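Branched-chain-amino-acid aminotransferase (Pseudomonas sp. UW4, PDB 6JIF) catalyses the pyridoxal-5'-phosphate-dependent exchange of amino groups between branched-chain amino acids and 2-oxo acids. Local coordinates at residues P96-L101 and P265-L270; K277-M282 and E350-W355. One frame throughout, in Å; residues are numbered along the deposited sequence.

How the interactions relate
Along the chain, helix 96-109, which follows strand 91-94 of the antiparallel sheet, comes first; interaction 1 closes a loop of 163 intervening residues when 265-270 returns to it. That second segment opens helix 267-278, whose far end leads into interaction 2, carried by Arg279, so the two contacts lie in series at the two ends of one helix, neither enclosing nor crossing the other. Interaction 2 then closes a shorter loop of 67 residues, bringing in the segment that leads from helix 332-346 to strand 356-358, the last strand at one edge of the antiparallel sheet. Their centres are 15 Å apart: interaction 1 is partly buried beside the cofactor, interaction 2 lies on the surface.

Interaction 1 of 2, residues P96-L101 and P265-L270; sequences PDQNAL and PGITRL. With PLP (pyridoxal-5'-phosphate), chain D.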
ATOM      1  N   PRO B  96      -1.677  22.847  11.253  1.00 16.14           N
ATOM      2  CA  PRO B  96      -2.563  21.688  11.132  1.00 17.03           C
ATOM      3  C   PRO B  96      -3.555  21.791   9.972  1.00 18.05           C
ATOM      4  O   PRO B  96      -4.018  20.756   9.474  1.00 16.47           O
ATOM      5  CB  PRO B  96      -3.296  21.671  12.474  1.00 14.86           C
ATOM      6  CG  PRO B  96      -3.284  23.048  12.920  1.00 14.61           C
ATOM      7  CD  PRO B  96      -1.940  23.614  12.496  1.00 14.41           C
ATOM      8  N   ASP B  97      -3.892  23.008   9.550  1.00 17.55           N
ATOM      9  CA  ASP B  97      -4.716  23.181   8.365  1.00 18.04           C
ATOM     10  C   ASP B  97      -4.076  22.524   7.149  1.00 17.40           C
ATOM     11  O   ASP B  97      -4.770  21.967   6.299  1.00 14.51           O
ATOM     12  CB  ASP B  97      -4.972  24.665   8.131  1.00 15.72           C
ATOM     13  CG  ASP B  97      -3.709  25.453   7.745  1.00 19.05           C
ATOM     14  OD1 ASP B  97      -2.696  25.352   8.507  1.00 22.43           O
ATOM     15  OD2 ASP B  97      -3.779  26.249   6.755  1.00 18.48           O
ATOM     16  N   GLN B  98      -2.736  22.589   7.028  1.00 18.12           N
ATOM     17  CA  GLN B  98      -2.084  21.951   5.863  1.00 16.47           C
ATOM     18  C   GLN B  98      -2.192  20.435   5.922  1.00 13.34           C
ATOM     19  O   GLN B  98      -2.339  19.772   4.869  1.00 15.42           O
ATOM     20  CB  GLN B  98      -0.603  22.374   5.763  1.00 15.52           C
ATOM     21  CG  GLN B  98      -0.438  23.836   5.346  1.00 20.07           C
ATOM     22  CD  GLN B  98      -0.991  24.089   3.986  1.00 21.00           C
ATOM     23  OE1 GLN B  98      -0.780  23.304   3.032  1.00 23.82           O
ATOM     24  NE2 GLN B  98      -1.758  25.156   3.877  1.00 28.06           N
ATOM     25  N   ASN B  99      -2.103  19.855   7.130  1.00 12.98           N
ATOM     26  CA  ASN B  99      -2.351  18.434   7.275  1.00 13.44           C
ATOM     27  C   ASN B  99      -3.768  18.086   6.867  1.00 15.40           C
ATOM     28  O   ASN B  99      -3.999  17.068   6.213  1.00 14.68           O
ATOM     29  CB  ASN B  99      -2.143  18.015   8.720  1.00 13.95           C
ATOM     30  CG  ASN B  99      -0.721  18.229   9.128  1.00 19.90           C
ATOM     31  OD1 ASN B  99      -0.398  19.283   9.669  1.00 20.20           O
ATOM     32  ND2 ASN B  99       0.158  17.297   8.772  1.00 18.46           N
ATOM     33  N   ALA B 100      -4.730  18.899   7.298  1.00 16.15           N
ATOM     34  CA  ALA B 100      -6.125  18.642   6.927  1.00 18.52           C
ATOM     35  C   ALA B 100      -6.290  18.620   5.416  1.00 21.03           C
ATOM     36  O   ALA B 100      -6.935  17.721   4.875  1.00 16.33           O
ATOM     37  CB  ALA B 100      -7.075  19.678   7.521  1.00 14.13           C
ATOM     38  N   LEU B 101      -5.701  19.595   4.721  1.00 13.53           N
ATOM     39  CA  LEU B 101      -5.844  19.655   3.264  1.00 13.84           C
ATOM     40  C   LEU B 101      -5.232  18.415   2.612  1.00 16.11           C
ATOM     41  O   LEU B 101      -5.818  17.782   1.718  1.00 16.66           O
ATOM     42  CB  LEU B 101      -5.184  20.935   2.715  1.00 14.37           C
ATOM     43  CG  LEU B 101      -5.941  22.236   3.057  1.00 26.87           C
ATOM     44  CD1 LEU B 101      -5.076  23.546   2.965  1.00 25.92           C
ATOM     45  CD2 LEU B 101      -7.226  22.401   2.206  1.00 22.08           C
ATOM     46  N   PRO B 265       3.973  15.976  -1.472  1.00 13.78           N
ATOM     47  CA  PRO B 265       4.095  17.415  -1.213  1.00 17.33           C
ATOM     48  C   PRO B 265       4.184  17.715   0.278  1.00 14.72           C
ATOM     49  O   PRO B 265       3.164  17.760   0.958  1.00 14.45           O
ATOM     50  CB  PRO B 265       2.808  18.010  -1.821  1.00 19.41           C
ATOM     51  CG  PRO B 265       1.910  16.833  -1.992  1.00 20.60           C
ATOM     52  CD  PRO B 265       2.708  15.620  -2.138  1.00 18.14           C
ATOM     53  N   GLY B 266       5.402  17.819   0.803  1.00 13.64           N
ATOM     54  CA  GLY B 266       5.567  17.906   2.240  1.00 17.27           C
ATOM     55  C   GLY B 266       5.239  19.282   2.770  1.00 16.09           C
ATOM     56  O   GLY B 266       5.413  20.292   2.080  1.00 13.78           O
ATOM     57  N   ILE B 267       4.748  19.306   4.013  1.00 14.01           N
ATOM     58  CA  ILE B 267       4.458  20.581   4.701  1.00 13.50           C
ATOM     59  C   ILE B 267       5.744  21.259   5.205  1.00 15.70           C
ATOM     60  O   ILE B 267       5.859  22.482   5.176  1.00 13.88           O
ATOM     61  CB  ILE B 267       3.471  20.306   5.847  1.00 15.35           C
ATOM     62  CG1 ILE B 267       2.132  19.777   5.251  1.00 20.54           C
ATOM     63  CG2 ILE B 267       3.154  21.576   6.681  1.00 14.33           C
ATOM     64  CD1 ILE B 267       1.277  19.085   6.293  1.00 23.88           C
ATOM     65  N   THR B 268       6.731  20.479   5.646  1.00 16.86           N
ATOM     66  CA  THR B 268       8.016  21.087   5.984  1.00 15.50           C
ATOM     67  C   THR B 268       8.622  21.721   4.758  1.00 15.06           C
ATOM     68  O   THR B 268       9.069  22.866   4.812  1.00 13.28           O
ATOM     69  CB  THR B 268       8.944  20.049   6.602  1.00 13.40           C
ATOM     70  OG1 THR B 268       8.210  19.280   7.577  1.00 15.32           O
ATOM     71  CG2 THR B 268      10.226  20.718   7.257  1.00 15.68           C
ATOM     72  N   ARG B 269       8.576  21.030   3.613  1.00 16.24           N
ATOM     73  CA  ARG B 269       9.087  21.621   2.382  1.00 16.18           C
ATOM     74  C   ARG B 269       8.371  22.920   2.032  1.00 15.97           C
ATOM     75  O   ARG B 269       9.001  23.913   1.654  1.00 15.55           O
ATOM     76  CB  ARG B 269       8.948  20.615   1.229  1.00 13.42           C
ATOM     77  CG  ARG B 269       9.358  21.204  -0.104  1.00 16.53           C
ATOM     78  CD  ARG B 269       9.010  20.196  -1.246  1.00 19.19           C
ATOM     79  NE  ARG B 269       7.628  20.357  -1.677  1.00 22.39           N
ATOM     80  CZ  ARG B 269       7.015  19.588  -2.576  1.00 28.29           C
ATOM     81  NH1 ARG B 269       7.653  18.570  -3.157  1.00 23.49           N
ATOM     82  NH2 ARG B 269       5.757  19.833  -2.910  1.00 28.26           N
ATOM     83  N   LEU B 270       7.040  22.911   2.099  1.00 12.91           N
ATOM     84  CA  LEU B 270       6.273  24.119   1.833  1.00 14.08           C
ATOM     85  C   LEU B 270       6.662  25.246   2.781  1.00 17.64           C
ATOM     86  O   LEU B 270       6.769  26.409   2.369  1.00 15.59           O
ATOM     87  CB  LEU B 270       4.787  23.795   1.976  1.00 14.08           C
ATOM     88  CG  LEU B 270       3.855  24.986   1.743  1.00 19.48           C
ATOM     89  CD1 LEU B 270       3.884  25.296   0.257  1.00 20.17           C
ATOM     90  CD2 LEU B 270       2.392  24.663   2.170  1.00 23.39           C
TER
HETATM   91  N1  PLP D 401       8.367  12.615   1.631  1.00 18.12           N
HETATM   92  C2  PLP D 401       7.627  11.492   1.850  1.00 21.86           C
HETATM   93  C2A PLP D 401       7.795  10.372   0.873  1.00 21.89           C
HETATM   94  C3  PLP D 401       6.715  11.434   2.905  1.00 26.89           C
HETATM   95  O3  PLP D 401       5.942  10.315   3.072  1.00 27.39           O
HETATM   96  C4  PLP D 401       6.595  12.537   3.790  1.00 26.24           C
HETATM   97  C4A PLP D 401       5.486  12.602   4.824  1.00 21.50           C
HETATM   98  C5  PLP D 401       7.403  13.661   3.528  1.00 21.81           C
HETATM   99  C6  PLP D 401       8.244  13.675   2.457  1.00 23.87           C
HETATM  100  C5A PLP D 401       7.463  14.880   4.394  1.00 22.42           C
HETATM  101  O4P PLP D 401       6.212  15.427   4.576  1.00 20.87           O
HETATM  102  P   PLP D 401       5.993  16.437   5.790  1.00 18.33           P
HETATM  103  O1P PLP D 401       6.999  17.560   5.706  1.00 17.61           O
HETATM  104  O2P PLP D 401       4.574  16.954   5.512  1.00 15.20           O
HETATM  105  O3P PLP D 401       6.140  15.735   7.137  1.00 20.47           O
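Ile267 works in two directions at once: its backbone nitrogen grips the phosphate of pyridoxal-5'-phosphate while its side chain reaches across to helix 96-109. The site is the phosphate-binding helix start of a class IV, fold-type IV aminotransferase, with Gly266 at the N-cap of helix 267-278. Ile267 N donates to PLP O2P at 2.8 Å with an N-H...O angle of 168°. Thr268 N donates to PLP O1P. The helix's amino end is therefore turned to the anion, and its dipole probably helps to stabilise the charge; Arg102 and Thr305 also bond the cofactor. A beta carbon on Gly266 would come too close to PLP O4P, consistent with a glycine here.

The touches across the contact are van der Waals, methyl and methylene against amide and backbone atoms as well as carbon. Ile267 holds CG1 beside its own backbone N (chi1 -63°), and the extended end of the chain delivers CD1 against the other helix. The side chains of Ile267 and Asn99 cross at about a right angle, with CD1 3.3 Å from Asn99 ND2; CD1 is also 3.7 Å from Gln98 C, and CG1 rests 3.8 Å from Gln98 CB. Asn99 ND2 is already engaged, donating to Glu79. An alanine in place of Ile267 would keep the backbone bond to phosphate but would probably take from Gln98 CB and the Asn99 amide the contact with CG1 and CD1, opening a gap between the two helices.

One turn on, Leu270 adds a second touch, its side chain crossing that of Gln98 at about a right angle. The Gln98 chain bends at chi2 (-63°), and its carboxamide comes up to the leucine with OE1 3.6 Å from Leu270 CD2. On the phosphate side, Thr268 OG1 donates to PLP O1P at 2.8 Å.

Interaction 2 of 2, residues K277-M282 and E350-W355; sequences KTRLGM and EAPAGW
Arg279 lays the end of its side chain against the backbone of 350-352, its guanidinium clasping one carbonyl oxygen with two nitrogens. NH1 donates to Glu350 O at 2.9 Å and NH2 to the same Glu350 O at 3.1 Å, an end-on grip in which the oxygen lies in the guanidinium plane. The two bonds differ at the acceptor: NH1 sits almost in line with the C=O bond, at a C=O...N angle of 172°, whereas NH2 approaches from above the carbonyl plane, at 131°. Ala351 C lies obliquely to the guanidinium, 3.6 Å from Arg279 NH2; Pro352 CD is 4.2 Å from the same NH2. The arginine chain turns at chi2 (-69°) and then runs extended through chi3, which carries the charged group across to the loop.

Arg279 lies where the chain leaves helix 267-278, so the clasp joins that C-terminal exit to the segment between helix 332-346 and strand 356-358. There Pro352 to Trp355 form a type II beta turn, in which Gly354 has the positive phi that favours glycine. Pro352 CG sits 3.5 Å above the centre of the Trp355 ring, a proline-on-indole CH-pi packing; that ring also meets Arg95 in a cation-pi contact. The Glu350 carboxylate remains separate from the clasp, with OE1 5.7 Å from Arg279 NH2.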
ATOM      1  N   LYS B 277      11.530  32.317   0.764  1.00 19.00           N
ATOM      2  CA  LYS B 277      11.112  33.419  -0.099  1.00 23.21           C
ATOM      3  C   LYS B 277      10.781  34.673   0.685  1.00 22.99           C
ATOM      4  O   LYS B 277      11.118  35.781   0.252  1.00 19.69           O
ATOM      5  CB  LYS B 277       9.901  33.020  -0.924  1.00 22.16           C
ATOM      6  CG  LYS B 277      10.210  32.118  -2.087  1.00 21.94           C
ATOM      7  CD  LYS B 277       8.879  31.981  -2.928  1.00 28.50           C
ATOM      8  CE  LYS B 277       8.798  30.671  -3.734  1.00 34.17           C
ATOM      9  NZ  LYS B 277       7.391  30.419  -4.212  1.00 32.57           N
ATOM     10  N   THR B 278      10.034  34.540   1.781  1.00 19.78           N
ATOM     11  CA  THR B 278       9.473  35.711   2.434  1.00 17.34           C
ATOM     12  C   THR B 278      10.238  36.156   3.678  1.00 19.28           C
ATOM     13  O   THR B 278       9.953  37.245   4.197  1.00 17.31           O
ATOM     14  CB  THR B 278       8.008  35.472   2.805  1.00 21.29           C
ATOM     15  OG1 THR B 278       7.953  34.492   3.845  1.00 18.66           O
ATOM     16  CG2 THR B 278       7.280  34.907   1.587  1.00 21.11           C
ATOM     17  N   ARG B 279      11.126  35.328   4.222  1.00 15.84           N
ATOM     18  CA  ARG B 279      11.860  35.738   5.414  1.00 16.03           C
ATOM     19  C   ARG B 279      13.375  35.738   5.254  1.00 17.67           C
ATOM     20  O   ARG B 279      14.064  36.464   5.994  1.00 18.83           O
ATOM     21  CB  ARG B 279      11.443  34.867   6.630  1.00 16.78           C
ATOM     22  CG  ARG B 279       9.990  35.130   7.117  1.00 16.24           C
ATOM     23  CD  ARG B 279       9.856  36.490   7.740  1.00 20.90           C
ATOM     24  NE  ARG B 279       8.506  36.608   8.309  1.00 20.45           N
ATOM     25  CZ  ARG B 279       8.168  36.180   9.526  1.00 23.06           C
ATOM     26  NH1 ARG B 279       9.075  35.642  10.309  1.00 19.40           N
ATOM     27  NH2 ARG B 279       6.905  36.310   9.960  1.00 22.00           N
ATOM     28  N   LEU B 280      13.933  34.892   4.377  1.00 16.45           N
ATOM     29  CA  LEU B 280      15.386  34.761   4.270  1.00 15.75           C
ATOM     30  C   LEU B 280      15.975  35.389   3.018  1.00 20.78           C
ATOM     31  O   LEU B 280      17.182  35.270   2.809  1.00 21.99           O
ATOM     32  CB  LEU B 280      15.777  33.276   4.302  1.00 14.88           C
ATOM     33  CG  LEU B 280      15.264  32.661   5.596  1.00 21.95           C
ATOM     34  CD1 LEU B 280      15.305  31.171   5.576  1.00 18.70           C
ATOM     35  CD2 LEU B 280      16.130  33.243   6.753  1.00 23.63           C
ATOM     36  N   GLY B 281      15.152  36.001   2.167  1.00 22.83           N
ATOM     37  CA  GLY B 281      15.609  36.649   0.953  1.00 25.90           C
ATOM     38  C   GLY B 281      16.197  35.697  -0.060  1.00 17.18           C
ATOM     39  O   GLY B 281      17.094  36.085  -0.810  1.00 25.58           O
ATOM     40  N   MET B 282      15.696  34.463  -0.115  1.00 17.12           N
ATOM     41  CA  MET B 282      16.229  33.444  -1.022  1.00 15.85           C
ATOM     42  C   MET B 282      15.323  33.185  -2.234  1.00 25.95           C
ATOM     43  O   MET B 282      14.101  33.362  -2.176  1.00 28.48           O
ATOM     44  CB  MET B 282      16.458  32.123  -0.284  1.00 14.89           C
ATOM     45  CG  MET B 282      17.504  32.239   0.816  1.00 25.48           C
ATOM     46  SD  MET B 282      17.560  30.687   1.748  1.00 27.96           S
ATOM     47  CE  MET B 282      18.340  29.664   0.525  1.00 19.65           C
ATOM     48  N   GLU B 350       8.524  35.259  15.221  1.00 17.03           N
ATOM     49  CA  GLU B 350       7.125  35.439  14.908  1.00 18.40           C
ATOM     50  C   GLU B 350       6.790  34.717  13.623  1.00 17.07           C
ATOM     51  O   GLU B 350       7.484  34.878  12.611  1.00 17.95           O
ATOM     52  CB  GLU B 350       6.783  36.926  14.820  1.00 18.02           C
ATOM     53  CG  GLU B 350       5.309  37.183  14.534  1.00 18.31           C
ATOM     54  CD  GLU B 350       4.968  38.659  14.394  1.00 20.86           C
ATOM     55  OE1 GLU B 350       5.839  39.529  14.580  1.00 23.53           O
ATOM     56  OE2 GLU B 350       3.773  38.946  14.170  1.00 21.07           O
ATOM     57  N   ALA B 351       5.657  33.962  13.636  1.00 16.25           N
ATOM     58  CA  ALA B 351       5.329  33.123  12.496  1.00 15.66           C
ATOM     59  C   ALA B 351       4.628  33.895  11.388  1.00 15.97           C
ATOM     60  O   ALA B 351       3.981  34.926  11.632  1.00 18.40           O
ATOM     61  CB  ALA B 351       4.402  31.971  12.902  1.00 19.12           C
ATOM     62  N   PRO B 352       4.711  33.391  10.162  1.00 18.84           N
ATOM     63  CA  PRO B 352       3.841  33.891   9.099  1.00 21.58           C
ATOM     64  C   PRO B 352       2.380  33.724   9.459  1.00 16.26           C
ATOM     65  O   PRO B 352       1.999  32.882  10.274  1.00 20.03           O
ATOM     66  CB  PRO B 352       4.190  32.990   7.904  1.00 16.81           C
ATOM     67  CG  PRO B 352       5.622  32.536   8.171  1.00 19.03           C
ATOM     68  CD  PRO B 352       5.635  32.345   9.671  1.00 19.21           C
ATOM     69  N   ALA B 353       1.564  34.519   8.788  1.00 16.90           N
ATOM     70  CA  ALA B 353       0.139  34.569   9.059  1.00 19.25           C
ATOM     71  C   ALA B 353      -0.500  33.200   8.912  1.00 20.41           C
ATOM     72  O   ALA B 353      -0.246  32.475   7.939  1.00 23.57           O
ATOM     73  CB  ALA B 353      -0.528  35.534   8.093  1.00 21.77           C
ATOM     74  N   GLY B 354      -1.273  32.826   9.922  1.00 20.75           N
ATOM     75  CA  GLY B 354      -2.082  31.629   9.848  1.00 24.40           C
ATOM     76  C   GLY B 354      -1.371  30.316  10.123  1.00 23.13           C
ATOM     77  O   GLY B 354      -2.044  29.284  10.203  1.00 26.84           O
ATOM     78  N   TRP B 355      -0.058  30.320  10.338  1.00 19.96           N
ATOM     79  CA  TRP B 355       0.679  29.073  10.517  1.00 15.14           C
ATOM     80  C   TRP B 355       0.441  28.431  11.885  1.00 22.78           C
ATOM     81  O   TRP B 355       0.507  27.205  12.020  1.00 22.88           O
ATOM     82  CB  TRP B 355       2.171  29.342  10.361  1.00 14.66           C
ATOM     83  CG  TRP B 355       2.617  29.504   8.959  1.00 16.84           C
ATOM     84  CD1 TRP B 355       1.876  29.898   7.880  1.00 17.80           C
ATOM     85  CD2 TRP B 355       3.938  29.222   8.457  1.00 17.70           C
ATOM     86  NE1 TRP B 355       2.654  29.897   6.760  1.00 16.61           N
ATOM     87  CE2 TRP B 355       3.938  29.528   7.102  1.00 13.88           C
ATOM     88  CE3 TRP B 355       5.122  28.813   9.065  1.00 16.25           C
ATOM     89  CZ2 TRP B 355       5.081  29.357   6.298  1.00 18.64           C
ATOM     90  CZ3 TRP B 355       6.265  28.694   8.282  1.00 18.37           C
ATOM     91  CH2 TRP B 355       6.218  28.958   6.911  1.00 17.15           C
TER